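Local coordinates for cysteine desulfurase (Fervidobacterium islandicum, PDB 6A6E), which catalyses the pyridoxal-phosphate-dependent removal of sulfur from cysteine, probably to supply the Suf pathway of iron-sulfur cluster assembly, at residues Asn30-Val35 and Glu364-Ala369; Ser93-Ile98 and Gly248-Leu253; Ser347-Gly352 and Ile390-Ser395. One frame throughout, in Å; residues are numbered along the deposited sequence.

Interaction 1 (Asn30-Val35 and Glu364-Ala369); sequences NGKRLV and ENFGVA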
loop_
_atom_site.group_PDB
_atom_site.type_symbol
_atom_site.label_atom_id
_atom_site.label_comp_id
_atom_site.label_asym_id
_atom_site.label_seq_id
_atom_site.Cartn_x
_atom_site.Cartn_y
_atom_site.Cartn_z
ATOM N N ASN A 30 -27.102 -14.477 13.944
ATOM C CA ASN A 30 -28.366 -14.826 14.557
ATOM C C ASN A 30 -28.767 -16.248 14.362
ATOM O O ASN A 30 -29.905 -16.507 14.085
ATOM C CB ASN A 30 -29.464 -13.907 14.030
ATOM C CG ASN A 30 -29.227 -12.513 14.476
ATOM O OD1 ASN A 30 -28.898 -12.331 15.657
ATOM N ND2 ASN A 30 -29.261 -11.531 13.549
ATOM N N GLY A 31 -27.831 -17.174 14.479
ATOM C CA GLY A 31 -28.125 -18.577 14.295
ATOM C C GLY A 31 -28.241 -19.094 12.879
ATOM O O GLY A 31 -28.562 -20.256 12.713
ATOM N N LYS A 32 -27.970 -18.276 11.858
ATOM C CA LYS A 32 -27.874 -18.768 10.470
ATOM C C LYS A 32 -26.428 -18.638 9.915
ATOM O O LYS A 32 -25.716 -17.646 10.191
ATOM C CB LYS A 32 -28.828 -18.015 9.580
ATOM C CG LYS A 32 -30.255 -18.113 10.062
ATOM C CD LYS A 32 -31.193 -17.598 9.036
ATOM C CE LYS A 32 -32.639 -17.799 9.479
ATOM N NZ LYS A 32 -33.462 -17.736 8.241
ATOM N N ARG A 33 -26.004 -19.634 9.148
ATOM C CA ARG A 33 -24.671 -19.609 8.604
ATOM C C ARG A 33 -24.518 -18.398 7.672
ATOM O O ARG A 33 -25.481 -17.914 7.028
ATOM C CB ARG A 33 -24.319 -20.906 7.866
ATOM C CG ARG A 33 -25.017 -21.045 6.526
ATOM C CD ARG A 33 -24.749 -22.375 5.821
ATOM N NE ARG A 33 -25.457 -22.416 4.538
ATOM C CZ ARG A 33 -25.006 -21.925 3.395
ATOM N NH1 ARG A 33 -23.779 -21.379 3.331
ATOM N NH2 ARG A 33 -25.769 -21.978 2.299
ATOM N N LEU A 34 -23.278 -17.931 7.632
ATOM C CA LEU A 34 -22.884 -16.809 6.787
ATOM C C LEU A 34 -23.045 -17.214 5.357
ATOM O O LEU A 34 -22.491 -18.198 4.891
ATOM C CB LEU A 34 -21.423 -16.375 7.083
ATOM C CG LEU A 34 -20.846 -15.382 6.045
ATOM C CD1 LEU A 34 -21.628 -14.051 6.090
ATOM C CD2 LEU A 34 -19.359 -15.174 6.281
ATOM N N VAL A 35 -23.839 -16.451 4.638
ATOM C CA VAL A 35 -23.952 -16.598 3.216
ATOM C C VAL A 35 -23.307 -15.333 2.582
ATOM O O VAL A 35 -23.957 -14.299 2.438
ATOM C CB VAL A 35 -25.429 -16.782 2.783
ATOM C CG1 VAL A 35 -25.531 -16.741 1.279
ATOM C CG2 VAL A 35 -25.945 -18.150 3.273
ATOM N N GLU A 364 -29.546 -9.548 8.842
ATOM C CA GLU A 364 -29.920 -9.835 10.220
ATOM C C GLU A 364 -30.752 -11.142 10.294
ATOM O O GLU A 364 -30.487 -12.008 11.134
ATOM C CB GLU A 364 -30.661 -8.660 10.822
ATOM C CG GLU A 364 -30.316 -8.475 12.290
ATOM C CD GLU A 364 -31.379 -7.695 13.000
ATOM O OE1 GLU A 364 -32.258 -8.358 13.588
ATOM O OE2 GLU A 364 -31.343 -6.425 12.956
ATOM N N ASN A 365 -31.662 -11.320 9.355
ATOM C CA ASN A 365 -32.637 -12.422 9.411
ATOM C C ASN A 365 -32.276 -13.609 8.556
ATOM O O ASN A 365 -32.871 -14.651 8.753
ATOM C CB ASN A 365 -34.035 -11.919 9.053
ATOM C CG ASN A 365 -34.465 -10.777 9.981
ATOM O OD1 ASN A 365 -34.331 -9.598 9.664
ATOM N ND2 ASN A 365 -34.877 -11.131 11.175
ATOM N N PHE A 366 -31.310 -13.482 7.625
ATOM C CA PHE A 366 -30.901 -14.639 6.795
ATOM C C PHE A 366 -29.394 -14.887 6.703
ATOM O O PHE A 366 -28.980 -15.810 6.053
ATOM C CB PHE A 366 -31.458 -14.514 5.400
ATOM C CG PHE A 366 -32.931 -14.563 5.351
ATOM C CD1 PHE A 366 -33.687 -13.398 5.551
ATOM C CD2 PHE A 366 -33.573 -15.763 5.087
ATOM C CE1 PHE A 366 -35.077 -13.456 5.523
ATOM C CE2 PHE A 366 -34.951 -15.831 5.067
ATOM C CZ PHE A 366 -35.713 -14.689 5.278
ATOM N N GLY A 367 -28.596 -14.081 7.399
ATOM C CA GLY A 367 -27.120 -14.224 7.408
ATOM C C GLY A 367 -26.421 -13.950 6.057
ATOM O O GLY A 367 -25.248 -14.295 5.869
ATOM N N VAL A 368 -27.157 -13.333 5.153
ATOM C CA VAL A 368 -26.767 -13.088 3.788
ATOM C C VAL A 368 -26.144 -11.668 3.743
ATOM O O VAL A 368 -26.834 -10.680 4.055
ATOM C CB VAL A 368 -27.998 -13.148 2.869
ATOM C CG1 VAL A 368 -27.681 -12.722 1.439
ATOM C CG2 VAL A 368 -28.559 -14.569 2.840
ATOM N N ALA A 369 -24.878 -11.615 3.294
ATOM C CA ALA A 369 -24.118 -10.374 3.084
ATOM C C ALA A 369 -24.266 -9.893 1.674
ATOM O O ALA A 369 -23.873 -10.581 0.777
ATOM C CB ALA A 369 -22.632 -10.613 3.420
HETATM O O HOH W 1 -32.080 -15.733 11.832
HETATM O O HOH W 2 -27.883 -18.481 6.221
#
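V35 and V368 face each other as a parallel beta bridge, flanked by two backbone hydrogen bonds: V35 N gives its proton to G367 O at 2.9 Å, and V35 O accepts from A369 N. The CA-H of V368 adds a softer contact, its CA lying 3.3 Å from V35 O. Both valine side chains lie side by side on the same face of the sheet, CB of V35 3.8 Å from CG2 of V368, and V368 continues onto V412 and L413 of helix 407-423. Such beta-branched residues suit paired strands whose shared face is packed under a helix.

The arrangement belongs to the smaller domain of the class-V aminotransferase fold, where an N-terminal strand pairs in parallel with strand 368-373, in a sheet built mainly from the C-terminal part of the chain. G367 makes the turn from helix 355-366 into that strand with positive phi, and a side chain there would run into R33 O. Beside it, water 2 donates to both R33 O and F366 O.

At the helix end, N30 has CG anti to its carbonyl carbon (chi1 -66°), which brings the amide beside E364 O. ND2 donates to that oxygen at 2.8 Å, nearly straight at 163°. K32 passes its CD 3.7 Å from F366 CA, while NZ makes a weak bond to N365 O. The ring of F366 packs edge-to-face with Y419. V35 CG2 lies against one face of the R33 guanidinium, toward the rim, while its N-H groups form salt bridges with D409 and E408.

Interaction 2 (Ser93-Ile98 and Gly248-Leu253); sequences SSEEII and GKKALL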
loop_
_atom_site.group_PDB
_atom_site.type_symbol
_atom_site.label_atom_id
_atom_site.label_comp_id
_atom_site.label_asym_id
_atom_site.label_seq_id
_atom_site.Cartn_x
_atom_site.Cartn_y
_atom_site.Cartn_z
ATOM N N SER A 93 5.806 -10.684 -19.035
ATOM C CA SER A 93 7.136 -10.953 -18.609
ATOM C C SER A 93 7.302 -10.264 -17.208
ATOM O O SER A 93 6.532 -9.323 -16.845
ATOM C CB SER A 93 8.107 -10.549 -19.720
ATOM O OG SER A 93 8.845 -9.488 -19.273
ATOM N N SER A 94 8.185 -10.803 -16.370
ATOM C CA SER A 94 8.330 -10.292 -14.990
ATOM C C SER A 94 8.675 -8.801 -14.904
ATOM O O SER A 94 8.181 -8.156 -13.991
ATOM C CB SER A 94 9.340 -11.119 -14.190
ATOM O OG SER A 94 10.679 -10.916 -14.628
ATOM N N GLU A 95 9.416 -8.246 -15.866
ATOM C CA GLU A 95 9.758 -6.822 -15.823
ATOM C C GLU A 95 8.578 -5.899 -16.218
ATOM O O GLU A 95 8.688 -4.716 -16.108
ATOM C CB GLU A 95 11.055 -6.512 -16.647
ATOM C CG GLU A 95 10.825 -6.211 -18.118
ATOM C CD GLU A 95 12.085 -6.418 -19.008
ATOM O OE1 GLU A 95 12.927 -5.467 -19.121
ATOM O OE2 GLU A 95 12.216 -7.515 -19.659
ATOM N N GLU A 96 7.456 -6.487 -16.674
ATOM C CA GLU A 96 6.227 -5.772 -16.982
ATOM C C GLU A 96 5.209 -5.726 -15.817
ATOM O O GLU A 96 4.106 -5.133 -15.954
ATOM C CB GLU A 96 5.568 -6.430 -18.242
ATOM C CG GLU A 96 6.501 -6.404 -19.446
ATOM C CD GLU A 96 5.902 -7.045 -20.707
ATOM O OE1 GLU A 96 5.342 -8.163 -20.623
ATOM O OE2 GLU A 96 5.974 -6.380 -21.755
ATOM N N ILE A 97 5.555 -6.381 -14.717
ATOM C CA ILE A 97 4.726 -6.411 -13.528
ATOM C C ILE A 97 5.294 -5.449 -12.463
ATOM O O ILE A 97 6.450 -5.607 -11.991
ATOM C CB ILE A 97 4.704 -7.803 -12.994
ATOM C CG1 ILE A 97 4.087 -8.770 -14.037
ATOM C CG2 ILE A 97 3.885 -7.931 -11.717
ATOM C CD1 ILE A 97 2.676 -8.418 -14.532
ATOM N N ILE A 98 4.474 -4.461 -12.103
ATOM C CA ILE A 98 4.765 -3.529 -11.052
ATOM C C ILE A 98 3.804 -3.718 -9.908
ATOM O O ILE A 98 2.608 -3.761 -10.134
ATOM C CB ILE A 98 4.635 -2.131 -11.606
ATOM C CG1 ILE A 98 5.627 -2.046 -12.805
ATOM C CG2 ILE A 98 4.954 -1.109 -10.546
ATOM C CD1 ILE A 98 5.196 -0.978 -13.739
ATOM N N GLY A 248 2.279 -3.363 -17.618
ATOM C CA GLY A 248 2.386 -2.584 -18.833
ATOM C C GLY A 248 3.359 -3.185 -19.823
ATOM O O GLY A 248 4.387 -3.795 -19.426
ATOM N N LYS A 249 3.075 -2.971 -21.113
ATOM C CA LYS A 249 4.031 -3.294 -22.181
ATOM C C LYS A 249 5.377 -2.721 -21.927
ATOM O O LYS A 249 5.501 -1.532 -21.685
ATOM C CB LYS A 249 3.549 -2.765 -23.541
ATOM C CG LYS A 249 2.369 -3.532 -24.069
ATOM C CD LYS A 249 2.093 -3.192 -25.538
ATOM C CE LYS A 249 0.977 -4.089 -26.057
ATOM N NZ LYS A 249 0.301 -3.406 -27.172
ATOM N N LYS A 250 6.389 -3.574 -21.973
ATOM C CA LYS A 250 7.769 -3.168 -21.682
ATOM C C LYS A 250 8.180 -1.923 -22.460
ATOM O O LYS A 250 8.715 -0.944 -21.913
ATOM C CB LYS A 250 8.657 -4.326 -22.047
ATOM C CG LYS A 250 10.126 -4.059 -21.868
ATOM C CD LYS A 250 10.913 -5.317 -22.127
ATOM C CE LYS A 250 12.402 -5.047 -21.970
ATOM N NZ LYS A 250 12.980 -4.753 -23.302
ATOM N N ALA A 251 7.883 -1.893 -23.761
ATOM C CA ALA A 251 8.269 -0.739 -24.609
ATOM C C ALA A 251 7.611 0.523 -24.158
ATOM O O ALA A 251 8.154 1.614 -24.348
ATOM C CB ALA A 251 7.890 -1.003 -26.093
ATOM N N LEU A 252 6.402 0.432 -23.595
ATOM C CA LEU A 252 5.753 1.655 -23.127
ATOM C C LEU A 252 6.279 2.082 -21.744
ATOM O O LEU A 252 6.475 3.272 -21.498
ATOM C CB LEU A 252 4.249 1.529 -23.062
ATOM C CG LEU A 252 3.569 1.131 -24.361
ATOM C CD1 LEU A 252 2.120 0.812 -24.105
ATOM C CD2 LEU A 252 3.664 2.219 -25.431
ATOM N N LEU A 253 6.433 1.129 -20.836
ATOM C CA LEU A 253 6.953 1.410 -19.499
ATOM C C LEU A 253 8.327 2.064 -19.601
ATOM O O LEU A 253 8.655 2.923 -18.795
ATOM C CB LEU A 253 7.116 0.116 -18.714
ATOM C CG LEU A 253 5.847 -0.548 -18.173
ATOM C CD1 LEU A 253 6.201 -1.870 -17.556
ATOM C CD2 LEU A 253 5.098 0.336 -17.189
#
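E96 and G248 bring the backbones closest, their CA atoms 5.3 Å apart, where G248 N donates to E96 O at 3.0 Å in the plane of the carbonyl. The side chain of E96, its CG anti to the carbonyl carbon (chi1 -59°), bridges two more backbone N-H groups. OE2 takes the proton of K250 N at 2.8 Å, in the first turn of helix 250-253, and OE1 that of S93 N. Both oxygens are met on the anti side, 17° and 23° out of the carboxylate plane respectively. An acidic residue suits this place, since the helix start would probably stabilise its charge. An alanine here would probably leave the N-H groups of K250 and S93 without their shared acceptor.

E95 lies obliquely against the aliphatic chain of K250, E95 CD 3.5 Å from K250 CD. E95 OE1 and K250 NZ stay 4.2 Å apart, and NZ pairs instead with E254. Beyond the carboxylates I98 and L253 meet tip to tip, I98 CD1 3.7 Å from L253 CD2. This leucine packs further on F229 of strand 229-233, while strands 97-100 and 244-248 run antiparallel at the border of the large sheet and helix 70-90 receives I97.

Interaction 3 (Ser347-Gly352 and Ile390-Ser395); sequences SFNVKG and IDFPNS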
loop_
_atom_site.group_PDB
_atom_site.type_symbol
_atom_site.label_atom_id
_atom_site.label_comp_id
_atom_site.label_asym_id
_atom_site.label_seq_id
_atom_site.Cartn_x
_atom_site.Cartn_y
_atom_site.Cartn_z
ATOM N N SER A 347 -27.017 -6.690 -9.851
ATOM C CA SER A 347 -27.503 -5.510 -9.193
ATOM C C SER A 347 -29.009 -5.437 -9.493
ATOM O O SER A 347 -29.423 -5.690 -10.648
ATOM C CB SER A 347 -26.789 -4.258 -9.703
ATOM O OG SER A 347 -25.405 -4.274 -9.210
ATOM N N PHE A 348 -29.788 -5.054 -8.485
ATOM C CA PHE A 348 -31.283 -5.167 -8.536
ATOM C C PHE A 348 -31.926 -4.304 -7.440
ATOM O O PHE A 348 -31.234 -3.830 -6.545
ATOM C CB PHE A 348 -31.769 -6.648 -8.365
ATOM C CG PHE A 348 -31.510 -7.225 -6.983
ATOM C CD1 PHE A 348 -30.282 -7.757 -6.683
ATOM C CD2 PHE A 348 -32.463 -7.181 -5.981
ATOM C CE1 PHE A 348 -30.025 -8.266 -5.418
ATOM C CE2 PHE A 348 -32.217 -7.652 -4.713
ATOM C CZ PHE A 348 -30.979 -8.220 -4.425
ATOM N N ASN A 349 -33.240 -4.063 -7.585
ATOM C CA ASN A 349 -34.091 -3.430 -6.585
ATOM C C ASN A 349 -35.381 -4.258 -6.356
ATOM O O ASN A 349 -35.904 -4.879 -7.269
ATOM C CB ASN A 349 -34.436 -2.031 -7.044
ATOM C CG ASN A 349 -33.388 -1.012 -6.616
ATOM O OD1 ASN A 349 -33.011 -1.006 -5.467
ATOM N ND2 ASN A 349 -32.882 -0.222 -7.546
ATOM N N VAL A 350 -35.846 -4.309 -5.108
ATOM C CA VAL A 350 -37.086 -4.953 -4.764
ATOM C C VAL A 350 -38.131 -3.843 -4.846
ATOM O O VAL A 350 -37.958 -2.788 -4.233
ATOM C CB VAL A 350 -37.014 -5.542 -3.364
ATOM C CG1 VAL A 350 -38.383 -6.080 -2.935
ATOM C CG2 VAL A 350 -35.973 -6.637 -3.341
ATOM N N LYS A 351 -39.169 -4.043 -5.671
ATOM C CA LYS A 351 -40.279 -3.057 -5.807
ATOM C C LYS A 351 -40.843 -2.668 -4.486
ATOM O O LYS A 351 -41.271 -3.536 -3.682
ATOM C CB LYS A 351 -41.413 -3.586 -6.677
ATOM C CG LYS A 351 -41.084 -3.433 -8.156
ATOM C CD LYS A 351 -41.868 -4.388 -9.073
ATOM C CE LYS A 351 -41.033 -4.863 -10.258
ATOM N NZ LYS A 351 -41.877 -5.116 -11.453
ATOM N N GLY A 352 -40.785 -1.372 -4.243
ATOM C CA GLY A 352 -41.406 -0.781 -3.091
ATOM C C GLY A 352 -40.550 -0.843 -1.867
ATOM O O GLY A 352 -41.016 -0.403 -0.830
ATOM N N ILE A 390 -39.795 1.520 -11.960
ATOM C CA ILE A 390 -40.292 1.623 -10.587
ATOM C C ILE A 390 -39.908 2.986 -10.100
ATOM O O ILE A 390 -39.402 3.794 -10.862
ATOM C CB ILE A 390 -39.704 0.528 -9.643
ATOM C CG1 ILE A 390 -38.152 0.574 -9.639
ATOM C CG2 ILE A 390 -40.224 -0.831 -10.057
ATOM C CD1 ILE A 390 -37.479 -0.218 -8.531
ATOM N N ASP A 391 -40.154 3.243 -8.832
ATOM C CA ASP A 391 -39.721 4.469 -8.242
ATOM C C ASP A 391 -38.237 4.236 -7.873
ATOM O O ASP A 391 -37.935 3.664 -6.828
ATOM C CB ASP A 391 -40.594 4.738 -7.013
ATOM C CG ASP A 391 -40.402 6.107 -6.445
ATOM O OD1 ASP A 391 -39.856 6.983 -7.146
ATOM O OD2 ASP A 391 -40.819 6.319 -5.284
ATOM N N PHE A 392 -37.330 4.661 -8.748
ATOM C CA PHE A 392 -35.919 4.295 -8.664
ATOM C C PHE A 392 -35.232 5.065 -7.537
ATOM O O PHE A 392 -35.155 6.286 -7.566
ATOM C CB PHE A 392 -35.202 4.531 -10.011
ATOM C CG PHE A 392 -33.746 4.054 -10.042
ATOM C CD1 PHE A 392 -33.447 2.714 -10.123
ATOM C CD2 PHE A 392 -32.687 4.971 -10.020
ATOM C CE1 PHE A 392 -32.123 2.277 -10.151
ATOM C CE2 PHE A 392 -31.363 4.553 -10.061
ATOM C CZ PHE A 392 -31.084 3.200 -10.117
ATOM N N PRO A 393 -34.668 4.333 -6.574
ATOM C CA PRO A 393 -34.095 4.932 -5.390
ATOM C C PRO A 393 -32.710 5.489 -5.568
ATOM O O PRO A 393 -32.105 5.846 -4.595
ATOM C CB PRO A 393 -34.084 3.766 -4.403
ATOM C CG PRO A 393 -33.985 2.563 -5.253
ATOM C CD PRO A 393 -34.751 2.865 -6.480
ATOM N N ASN A 394 -32.190 5.548 -6.784
ATOM C CA ASN A 394 -30.838 6.116 -7.052
ATOM C C ASN A 394 -29.683 5.341 -6.446
ATOM O O ASN A 394 -28.613 5.890 -6.180
ATOM C CB ASN A 394 -30.786 7.585 -6.661
ATOM C CG ASN A 394 -31.682 8.435 -7.548
ATOM O OD1 ASN A 394 -31.814 8.196 -8.766
ATOM N ND2 ASN A 394 -32.328 9.409 -6.937
ATOM N N SER A 395 -29.935 4.044 -6.305
ATOM C CA SER A 395 -29.054 3.088 -5.716
ATOM C C SER A 395 -29.635 1.736 -5.996
ATOM O O SER A 395 -30.777 1.639 -6.498
ATOM C CB SER A 395 -28.918 3.278 -4.196
ATOM O OG SER A 395 -30.179 3.465 -3.602
HETATM O O HOH W 3 -39.413 0.686 -5.811
#
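N349 ND2 is gripped by two acceptors: S395 O at 3.0 Å across the contact, and the hydroxyl of Y335. The bond to S395 is nearly straight, 169° at the proton, and the acceptor lies almost exactly in the plane of the amide, while the nitrogen lies in the plane of the carbonyl. With CG anti to its own carbonyl carbon (chi1 -87°), the asparagine amide reaches from strand 345-350 into the loop. There P393 meets it tip to tip, CG 3.7 Å from N349 OD1, and the ring of F392 stands at about a right angle to it, the planes 80° apart. The short amide suits the site because ND2 carries two N-H bonds, one for each acceptor, while I390 CD1 still meets N349 CB at 3.8 Å.

I390 also presses CG2 onto K351 CG at 3.3 Å, a tight carbon pair. The aliphatic part of the lysine thus serves as an apolar surface, while its NZ makes a weak bond to D330 O. Water 3 accepts from G352 N.

A directional amide bond, its donor also held by Y335, is therefore set among carbon contacts and would probably help fix where S395 O sits.

How the interactions relate
Interactions 1 and 3 both reach the sheet of the smaller domain, on which strands 32-36, 368-373 and 345-350 lie, and helix 355-366 follows strand 345-350 in the chain; their nearest atoms are about 8 Å apart. Interaction 2 belongs to the large sheet, its centre about 44 and 43 Å from the centres of interactions 1 and 3. Interactions 1 and 2 are partly buried, whereas interaction 3 is a surface contact. Their chemistry differs accordingly: interaction 1 joins two strands through backbone pairing, interaction 2 ties a helix start to a sheet edge through a carboxylate, and interaction 3 fastens an irregular loop through a side-chain amide. L34 and A369 of interaction 1 also touch the second subunit.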